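Long-range contacts in transcriptional regulator I2 (Pseudomonas fluorescens A506, PDB 4MO7), which probably acts as a TetR-family transcriptional regulator that binds DNA through a helix-turn-helix, and is a superantigen associated with Crohn's disease: residues K33-L41 with D54-Q62; F47-L55 with I66-L77. All coordinates share one frame; numbering follows the deposited sequence. Where two conformers were deposited one is given.

Contact 1 of 2, residues K33-L41 with D54-Q62. With MG (magnesium ion), chain B.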
loop_
_atom_site.group_PDB
_atom_site.type_symbol
_atom_site.label_atom_id
_atom_site.label_comp_id
_atom_site.label_asym_id
_atom_site.label_seq_id
_atom_site.Cartn_x
_atom_site.Cartn_y
_atom_site.Cartn_z
ATOM N N LYS A 33 3.718 14.991 30.300
ATOM C CA LYS A 33 2.968 13.915 30.939
ATOM C C LYS A 33 1.630 13.754 30.240
ATOM O O LYS A 33 1.111 12.636 30.053
ATOM C CB LYS A 33 2.696 14.223 32.420
ATOM C CG LYS A 33 3.843 13.967 33.402
ATOM C CD LYS A 33 3.512 14.624 34.760
ATOM C CE LYS A 33 4.654 14.492 35.755
ATOM N NZ LYS A 33 4.276 15.137 37.056
ATOM N N LEU A 34 1.032 14.879 29.878
ATOM C CA LEU A 34 -0.273 14.816 29.237
ATOM C C LEU A 34 -0.147 14.192 27.854
ATOM O O LEU A 34 -0.935 13.307 27.512
ATOM C CB LEU A 34 -0.872 16.224 29.138
ATOM C CG LEU A 34 -2.367 16.446 29.313
ATOM C CD1 LEU A 34 -3.001 15.744 30.468
ATOM C CD2 LEU A 34 -2.614 17.951 29.447
ATOM N N LEU A 35 0.811 14.660 27.057
ATOM C CA LEU A 35 0.987 14.160 25.694
ATOM C C LEU A 35 1.318 12.678 25.711
ATOM O O LEU A 35 0.730 11.910 24.970
ATOM C CB LEU A 35 2.136 14.858 24.961
ATOM C CG LEU A 35 1.823 16.192 24.327
ATOM C CD1 LEU A 35 2.919 16.551 23.340
ATOM C CD2 LEU A 35 0.460 16.069 23.673
ATOM N N GLN A 36 2.312 12.297 26.512
ATOM C CA GLN A 36 2.758 10.901 26.506
ATOM C C GLN A 36 1.677 9.997 27.027
ATOM O O GLN A 36 1.527 8.873 26.536
ATOM C CB GLN A 36 3.962 10.739 27.416
ATOM C CG GLN A 36 5.167 11.552 26.965
ATOM C CD GLN A 36 6.247 10.646 26.463
ATOM O OE1 GLN A 36 6.446 10.529 25.256
ATOM N NE2 GLN A 36 6.936 9.961 27.388
ATOM N N THR A 37 0.931 10.455 28.031
ATOM C CA THR A 37 -0.158 9.599 28.549
ATOM C C THR A 37 -1.348 9.550 27.581
ATOM O O THR A 37 -1.935 8.496 27.397
ATOM C CB THR A 37 -0.655 10.067 29.949
ATOM O OG1 THR A 37 0.466 10.089 30.834
ATOM C CG2 THR A 37 -1.717 9.104 30.492
ATOM N N ALA A 38 -1.692 10.691 26.961
ATOM C CA ALA A 38 -2.751 10.715 25.936
ATOM C C ALA A 38 -2.429 9.751 24.806
ATOM O O ALA A 38 -3.305 9.073 24.262
ATOM C CB ALA A 38 -2.879 12.146 25.363
ATOM N N ALA A 39 -1.156 9.688 24.415
ATOM C CA ALA A 39 -0.803 8.745 23.345
ATOM C C ALA A 39 -1.250 7.338 23.646
ATOM O O ALA A 39 -1.812 6.676 22.795
ATOM C CB ALA A 39 0.687 8.771 23.046
ATOM N N HIS A 40 -1.067 6.891 24.888
ATOM C CA HIS A 40 -1.550 5.553 25.237
ATOM C C HIS A 40 -3.050 5.410 25.256
ATOM O O HIS A 40 -3.571 4.403 24.712
ATOM C CB HIS A 40 -1.003 5.150 26.593
ATOM C CG HIS A 40 0.439 4.858 26.537
ATOM N ND1 HIS A 40 0.938 3.643 26.104
ATOM C CD2 HIS A 40 1.502 5.636 26.809
ATOM C CE1 HIS A 40 2.252 3.692 26.111
ATOM N NE2 HIS A 40 2.614 4.886 26.536
ATOM N N LEU A 41 -3.727 6.357 25.916
ATOM C CA LEU A 41 -5.193 6.307 26.019
ATOM C C LEU A 41 -5.787 6.302 24.611
ATOM O O LEU A 41 -6.616 5.449 24.276
ATOM C CB LEU A 41 -5.736 7.466 26.836
ATOM C CG LEU A 41 -5.881 7.221 28.350
ATOM C CD1 LEU A 41 -4.534 6.804 28.908
ATOM C CD2 LEU A 41 -6.329 8.500 29.012
ATOM N N ASP A 54 -11.323 10.801 31.258
ATOM C CA ASP A 54 -10.282 9.775 31.132
ATOM C C ASP A 54 -8.849 10.335 31.165
ATOM O O ASP A 54 -8.010 9.827 31.908
ATOM C CB ASP A 54 -10.510 8.955 29.853
ATOM C CG ASP A 54 -11.763 8.118 29.916
ATOM O OD1 ASP A 54 -12.227 7.850 31.045
ATOM O OD2 ASP A 54 -12.268 7.704 28.845
ATOM N N LEU A 55 -8.552 11.370 30.380
ATOM C CA LEU A 55 -7.190 11.892 30.350
ATOM C C LEU A 55 -6.817 12.537 31.677
ATOM O O LEU A 55 -5.681 12.437 32.123
ATOM C CB LEU A 55 -6.988 12.880 29.191
ATOM C CG LEU A 55 -5.562 13.313 28.864
ATOM C CD1 LEU A 55 -4.619 12.125 28.867
ATOM C CD2 LEU A 55 -5.548 13.992 27.514
ATOM N N ALA A 56 -7.785 13.179 32.324
ATOM C CA ALA A 56 -7.496 13.918 33.530
ATOM C C ALA A 56 -7.244 12.913 34.641
ATOM O O ALA A 56 -6.317 13.085 35.438
ATOM C CB ALA A 56 -8.656 14.851 33.870
ATOM N N SER A 57 -8.040 11.852 34.694
ATOM C CA SER A 57 -7.853 10.838 35.731
ATOM C C SER A 57 -6.495 10.116 35.571
ATOM O O SER A 57 -5.758 9.929 36.538
ATOM C CB SER A 57 -8.986 9.841 35.701
ATOM O OG SER A 57 -8.578 8.605 36.263
ATOM N N ALA A 58 -6.172 9.705 34.347
ATOM C CA ALA A 58 -4.845 9.152 34.032
ATOM C C ALA A 58 -3.607 10.019 34.391
ATOM O O ALA A 58 -2.538 9.456 34.716
ATOM C CB ALA A 58 -4.797 8.760 32.575
ATOM N N VAL A 59 -3.722 11.354 34.323
ATOM C CA VAL A 59 -2.603 12.222 34.631
ATOM C C VAL A 59 -2.702 12.745 36.078
ATOM O O VAL A 59 -1.799 13.430 36.550
ATOM C CB VAL A 59 -2.486 13.400 33.615
ATOM C CG1 VAL A 59 -1.228 14.164 33.813
ATOM C CG2 VAL A 59 -2.519 12.826 32.198
ATOM N N GLY A 60 -3.785 12.405 36.752
ATOM C CA GLY A 60 -3.997 12.848 38.117
ATOM C C GLY A 60 -4.270 14.343 38.132
ATOM O O GLY A 60 -3.590 15.091 38.847
ATOM N N ILE A 61 -5.241 14.783 37.322
ATOM C CA ILE A 61 -5.717 16.169 37.350
ATOM C C ILE A 61 -7.218 16.236 37.147
ATOM O O ILE A 61 -7.889 15.192 37.029
ATOM C CB ILE A 61 -4.990 17.085 36.347
ATOM C CG1 ILE A 61 -5.013 16.503 34.925
ATOM C CG2 ILE A 61 -3.536 17.283 36.760
ATOM C CD1 ILE A 61 -4.002 17.127 33.988
ATOM N N GLN A 62 -7.751 17.454 37.154
ATOM C CA GLN A 62 -9.172 17.656 36.912
ATOM C C GLN A 62 -9.358 18.047 35.454
ATOM O O GLN A 62 -8.537 18.822 34.895
ATOM C CB GLN A 62 -9.761 18.725 37.852
ATOM C CG GLN A 62 -11.082 18.318 38.533
ATOM C CD GLN A 62 -10.998 16.951 39.217
ATOM O OE1 GLN A 62 -9.991 16.616 39.850
ATOM N NE2 GLN A 62 -12.051 16.149 39.073
HETATM MG MG MG B . 4.672 5.611 27.076
#
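Leu55 fits as a knob into a hole formed by Leu34, Thr37, Ala38 and Leu41. The contact joins helix 30-45 to helix 52-59, the first helix of the helix-turn-helix in the TetR-type DNA-binding domain. The short axes pass 9.9 Å apart at 120°. No polar bond joins the two segments; the contact is made by apolar groups.

The tight part is on the inner side. The CG of Leu55 lies anti to its backbone N (chi1 -169°), which sends the isobutyl group into the hole. Its CD1 lies over the backbone of Ala38, 3.8 Å from Ala38 CA. Its CD2 meets the methyl of Ala38. Next to it, Leu34 CD1 presses on Val59 CG2 at 3.4 Å, closer than usual for two carbons. The two side chains cross at about a right angle. Leu34 CD1 also touches Leu55 CG and, beyond the helix, Ile61 CD1. Phe70 and Ile76 close this side from outside the two segments.

The outer side is looser. Thr37 CG2 rests on Ala58 CB at 3.7 Å. Leu41 CD2 reaches the same methyl and also lies against the backbone of Asp54 and Leu55. Lys33 contributes little more than its CB, and the rest of its extended chain points off the contact on the exposed side. His40 takes no part and binds the magnesium ion through NE2 at 2.2 Å.

Gly60, with positive phi, leaves the helical conformation in a Schellman motif. This starts the turn of the helix-turn-helix and brings Ile61 back to the contact. The hydroxyl of Thr37 is used within its own helix: OG1 donates to Lys33 O at 2.7 Å, and that oxygen also accepts from Thr37 N.

Contact 2 of 2, residues F47-L55 with I66-L77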
loop_
_atom_site.group_PDB
_atom_site.type_symbol
_atom_site.label_atom_id
_atom_site.label_comp_id
_atom_site.label_asym_id
_atom_site.label_seq_id
_atom_site.Cartn_x
_atom_site.Cartn_y
_atom_site.Cartn_z
ATOM N N PHE A 47 -9.440 7.646 19.938
ATOM C CA PHE A 47 -9.511 9.029 20.292
ATOM C C PHE A 47 -10.925 9.348 20.689
ATOM O O PHE A 47 -11.153 10.089 21.647
ATOM C CB PHE A 47 -9.137 9.871 19.069
ATOM C CG PHE A 47 -9.282 11.354 19.266
ATOM C CD1 PHE A 47 -8.392 12.054 20.089
ATOM C CD2 PHE A 47 -10.293 12.044 18.632
ATOM C CE1 PHE A 47 -8.503 13.408 20.247
ATOM C CE2 PHE A 47 -10.417 13.448 18.800
ATOM C CZ PHE A 47 -9.528 14.121 19.590
ATOM N N GLU A 48 -11.880 8.841 19.907
ATOM C CA GLU A 48 -13.264 9.247 20.143
ATOM C C GLU A 48 -13.757 8.734 21.509
ATOM O O GLU A 48 -14.511 9.442 22.200
ATOM C CB GLU A 48 -14.183 8.750 19.027
ATOM C CG GLU A 48 -15.570 9.350 19.075
ATOM C CD GLU A 48 -16.462 8.884 17.917
ATOM O OE1 GLU A 48 -15.979 8.838 16.761
ATOM O OE2 GLU A 48 -17.646 8.570 18.166
ATOM N N ARG A 49 -13.326 7.540 21.904
ATOM C CA ARG A 49 -13.796 6.991 23.186
ATOM C C ARG A 49 -13.002 7.510 24.371
ATOM O O ARG A 49 -13.394 7.292 25.510
ATOM C CB ARG A 49 -13.786 5.477 23.178
ATOM C CG ARG A 49 -13.885 4.904 21.802
ATOM C CD ARG A 49 -14.978 3.858 21.653
ATOM N NE ARG A 49 -14.443 2.579 21.167
ATOM C CZ ARG A 49 -13.831 2.399 19.993
ATOM N NH1 ARG A 49 -13.655 3.413 19.152
ATOM N NH2 ARG A 49 -13.388 1.190 19.658
ATOM N N THR A 50 -11.896 8.209 24.114
ATOM C CA THR A 50 -11.130 8.797 25.205
ATOM C C THR A 50 -11.729 10.126 25.630
ATOM O O THR A 50 -11.633 11.142 24.934
ATOM C CB THR A 50 -9.626 8.973 24.846
ATOM O OG1 THR A 50 -9.083 7.698 24.521
ATOM C CG2 THR A 50 -8.894 9.552 26.033
ATOM N N THR A 51 -12.359 10.161 26.796
ATOM C CA THR A 51 -12.923 11.418 27.241
ATOM C C THR A 51 -11.908 12.318 27.910
ATOM O O THR A 51 -10.794 11.907 28.296
ATOM C CB THR A 51 -14.119 11.216 28.197
ATOM O OG1 THR A 51 -13.608 10.850 29.492
ATOM C CG2 THR A 51 -15.057 10.119 27.690
ATOM N N VAL A 52 -12.288 13.575 28.041
ATOM C CA VAL A 52 -11.498 14.546 28.752
ATOM C C VAL A 52 -11.391 14.090 30.213
ATOM O O VAL A 52 -10.382 14.336 30.888
ATOM C CB VAL A 52 -12.138 15.939 28.630
ATOM C CG1 VAL A 52 -11.580 16.899 29.659
ATOM C CG2 VAL A 52 -11.894 16.483 27.219
ATOM N N ARG A 53 -12.407 13.362 30.676
ATOM C CA ARG A 53 -12.376 12.855 32.042
ATOM C C ARG A 53 -11.283 11.786 32.165
ATOM O O ARG A 53 -10.414 11.884 33.048
ATOM C CB ARG A 53 -13.743 12.305 32.458
ATOM C CG ARG A 53 -13.730 11.697 33.853
ATOM C CD ARG A 53 -15.129 11.561 34.428
ATOM N NE ARG A 53 -15.103 11.116 35.818
ATOM C CZ ARG A 53 -15.157 11.935 36.865
ATOM N NH1 ARG A 53 -15.243 13.248 36.682
ATOM N NH2 ARG A 53 -15.130 11.443 38.097
ATOM N N ASP A 54 -11.323 10.801 31.258
ATOM C CA ASP A 54 -10.282 9.775 31.132
ATOM C C ASP A 54 -8.849 10.335 31.165
ATOM O O ASP A 54 -8.010 9.827 31.908
ATOM C CB ASP A 54 -10.510 8.955 29.853
ATOM C CG ASP A 54 -11.763 8.118 29.916
ATOM O OD1 ASP A 54 -12.227 7.850 31.045
ATOM O OD2 ASP A 54 -12.268 7.704 28.845
ATOM N N LEU A 55 -8.552 11.370 30.380
ATOM C CA LEU A 55 -7.190 11.892 30.350
ATOM C C LEU A 55 -6.817 12.537 31.677
ATOM O O LEU A 55 -5.681 12.437 32.123
ATOM C CB LEU A 55 -6.988 12.880 29.191
ATOM C CG LEU A 55 -5.562 13.313 28.864
ATOM C CD1 LEU A 55 -4.619 12.125 28.867
ATOM C CD2 LEU A 55 -5.548 13.992 27.514
ATOM N N ILE A 66 -6.991 20.322 31.833
ATOM C CA ILE A 66 -6.318 19.804 30.631
ATOM C C ILE A 66 -6.120 20.989 29.711
ATOM O O ILE A 66 -5.049 21.203 29.112
ATOM C CB ILE A 66 -7.151 18.713 29.962
ATOM C CG1 ILE A 66 -6.987 17.401 30.729
ATOM C CG2 ILE A 66 -6.703 18.545 28.514
ATOM C CD1 ILE A 66 -8.216 16.530 30.617
ATOM N N PHE A 67 -7.140 21.844 29.701
ATOM C CA PHE A 67 -7.233 22.882 28.698
ATOM C C PHE A 67 -6.546 24.141 29.098
ATOM O O PHE A 67 -6.860 25.214 28.602
ATOM C CB PHE A 67 -8.686 23.109 28.374
ATOM C CG PHE A 67 -9.330 21.871 27.853
ATOM C CD1 PHE A 67 -9.005 21.406 26.591
ATOM C CD2 PHE A 67 -10.138 21.113 28.657
ATOM C CE1 PHE A 67 -9.548 20.247 26.119
ATOM C CE2 PHE A 67 -10.708 19.954 28.187
ATOM C CZ PHE A 67 -10.405 19.520 26.912
ATOM N N HIS A 68 -5.594 23.990 30.005
ATOM C CA HIS A 68 -4.606 25.032 30.221
ATOM C C HIS A 68 -3.387 24.860 29.306
ATOM O O HIS A 68 -2.638 25.815 29.072
ATOM C CB HIS A 68 -4.169 25.054 31.685
ATOM C CG HIS A 68 -2.882 25.779 31.905
ATOM N ND1 HIS A 68 -1.663 25.139 31.893
ATOM C CD2 HIS A 68 -2.618 27.094 32.093
ATOM C CE1 HIS A 68 -0.704 26.024 32.087
ATOM N NE2 HIS A 68 -1.255 27.216 32.219
ATOM N N HIS A 69 -3.180 23.652 28.779
ATOM C CA HIS A 69 -1.999 23.354 27.949
ATOM C C HIS A 69 -2.231 23.212 26.433
ATOM O O HIS A 69 -1.330 23.460 25.611
ATOM C CB HIS A 69 -1.370 22.053 28.440
ATOM C CG HIS A 69 -0.262 22.278 29.404
ATOM N ND1 HIS A 69 0.977 22.731 29.005
ATOM C CD2 HIS A 69 -0.222 22.192 30.752
ATOM C CE1 HIS A 69 1.746 22.885 30.062
ATOM N NE2 HIS A 69 1.046 22.562 31.135
ATOM N N PHE A 70 -3.451 22.811 26.086
ATOM C CA PHE A 70 -3.824 22.646 24.710
ATOM C C PHE A 70 -5.140 23.381 24.575
ATOM O O PHE A 70 -5.896 23.486 25.552
ATOM C CB PHE A 70 -4.009 21.153 24.424
ATOM C CG PHE A 70 -2.750 20.364 24.597
ATOM C CD1 PHE A 70 -1.856 20.289 23.579
ATOM C CD2 PHE A 70 -2.455 19.767 25.809
ATOM C CE1 PHE A 70 -0.683 19.591 23.723
ATOM C CE2 PHE A 70 -1.304 19.039 25.969
ATOM C CZ PHE A 70 -0.400 18.976 24.935
ATOM N N LYS A 71 -5.434 23.891 23.381
ATOM C CA LYS A 71 -6.660 24.669 23.225
ATOM C C LYS A 71 -7.859 23.785 23.133
ATOM O O LYS A 71 -8.988 24.258 23.261
ATOM C CB LYS A 71 -6.642 25.456 21.917
ATOM C CG LYS A 71 -5.482 26.358 21.688
ATOM C CD LYS A 71 -5.669 27.001 20.329
ATOM C CE LYS A 71 -6.263 26.008 19.339
ATOM N NZ LYS A 71 -6.619 26.683 18.070
ATOM N N SER A 72 -7.626 22.499 22.865
ATOM C CA SER A 72 -8.702 21.561 22.567
ATOM C C SER A 72 -8.212 20.132 22.634
ATOM O O SER A 72 -6.995 19.877 22.664
ATOM C CB SER A 72 -9.230 21.851 21.153
ATOM O OG SER A 72 -8.229 21.553 20.188
ATOM N N LYS A 73 -9.138 19.188 22.689
ATOM C CA LYS A 73 -8.793 17.782 22.630
ATOM C C LYS A 73 -8.167 17.483 21.246
ATOM O O LYS A 73 -7.188 16.740 21.156
ATOM C CB LYS A 73 -10.048 16.930 22.858
ATOM C CG LYS A 73 -9.795 15.415 23.033
ATOM C CD LYS A 73 -11.140 14.658 23.247
ATOM C CE LYS A 73 -10.979 13.228 22.880
ATOM N NZ LYS A 73 -12.251 12.426 22.652
ATOM N N ASP A 74 -8.728 18.066 20.190
ATOM C CA ASP A 74 -8.161 17.972 18.829
ATOM C C ASP A 74 -6.715 18.387 18.824
ATOM O O ASP A 74 -5.879 17.823 18.126
ATOM C CB ASP A 74 -8.869 18.952 17.898
ATOM C CG ASP A 74 -8.345 18.882 16.498
ATOM O OD1 ASP A 74 -8.615 17.846 15.880
ATOM O OD2 ASP A 74 -7.723 19.870 15.995
ATOM N N GLU A 75 -6.397 19.431 19.589
ATOM C CA GLU A 75 -4.995 19.856 19.644
ATOM C C GLU A 75 -4.076 18.857 20.382
ATOM O O GLU A 75 -2.900 18.772 20.039
ATOM C CB GLU A 75 -4.822 21.257 20.231
ATOM C CG GLU A 75 -3.422 21.821 20.062
ATOM C CD GLU A 75 -3.326 23.269 20.477
ATOM O OE1 GLU A 75 -3.072 24.116 19.604
ATOM O OE2 GLU A 75 -3.506 23.552 21.676
ATOM N N ILE A 76 -4.577 18.142 21.387
ATOM C CA ILE A 76 -3.798 17.077 22.027
ATOM C C ILE A 76 -3.455 16.019 20.976
ATOM O O ILE A 76 -2.311 15.535 20.938
ATOM C CB ILE A 76 -4.555 16.396 23.170
ATOM C CG1 ILE A 76 -4.888 17.447 24.236
ATOM C CG2 ILE A 76 -3.679 15.342 23.844
ATOM C CD1 ILE A 76 -5.752 16.914 25.351
ATOM N N LEU A 77 -4.420 15.682 20.108
ATOM C CA LEU A 77 -4.200 14.642 19.082
ATOM C C LEU A 77 -3.165 15.111 18.097
ATOM O O LEU A 77 -2.234 14.359 17.762
ATOM C CB LEU A 77 -5.496 14.289 18.350
ATOM C CG LEU A 77 -5.454 13.202 17.262
ATOM C CD1 LEU A 77 -5.014 11.881 17.809
ATOM C CD2 LEU A 77 -6.852 13.125 16.559
#
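The Phe47 ring lies between Leu77 and Lys73. It sits in the TetR-type DNA-binding domain, just before the helix-turn-helix. Leu77 CD2 is over the centre of one face, 3.9 Å from the ring centroid, as a CH-pi contact. Lys73 CE covers the opposite face, nearer the rim. Lys73 NZ is 4.3 Å from the centroid and 6° off the ring normal, a cation-pi pair. The backbone of Lys73 and Asp74 lies at the ring edge, and Phe42 packs edge-to-face with the ring. The second ring, Phe67, offers its edge to Val52: Phe67 CZ and Val52 CG2 are 3.4 Å apart. Ile66 CG2 lies over a face of Phe67.

Lys73 does the polar work between helix 73-97 and the turn before helix 52-59. Its chain is extended, with CG anti to the backbone N (chi1 -171°), and holds the ammonium group over the ring face. Lys73 NZ donates to Phe47 O at 2.8 Å. Lys73 NZ also donates to Thr50 O at 2.7 Å. Thr50 N reaches Phe47 O from the other face of the carbonyl plane, so two donors hold that oxygen.

Deeper in, Leu55 CD2 and Ile76 CD1 meet tip to tip at 3.6 Å. Ile66 CD1 packs on Val52 CG1 and approaches Leu55 CB. Ile66 and Phe67 probably belong to the recognition-helix region, so their contacts lie within the helix-turn-helix.

Both helices start with a side-chain cap. Ser72 OG accepts from Glu75 N. Thr51 and Asp54 form a capping box, although the place of Asp54 OD2, which also pairs with Lys45, is less sure. The firmer half is Asp54 N to Thr51 OG1, 2.9 Å long with an angle of 175° at the hydrogen.

Contacts 1 and 2 have centres about 9 Å apart and share helix 52-59, with Asp54 and Leu55 in both. Their segments alternate along the chain: 33-41, 47-55 overlapping 54-62, then 66-77. Contact 1 sets helix 30-45 against helix 52-59. Contact 2 sets helix 52-59 and the turn before it against residues 66-77, which run from the second part of the probable helix-turn-helix into the start of helix 73-97. The third side is closed where Ala38 CB meets Ile76 CG2 at 3.6 Å. Together they make one small core for the TetR-type DNA-binding domain. This core probably fixes how the helix-turn-helix is held relative to helix 73-97, which continues beyond it.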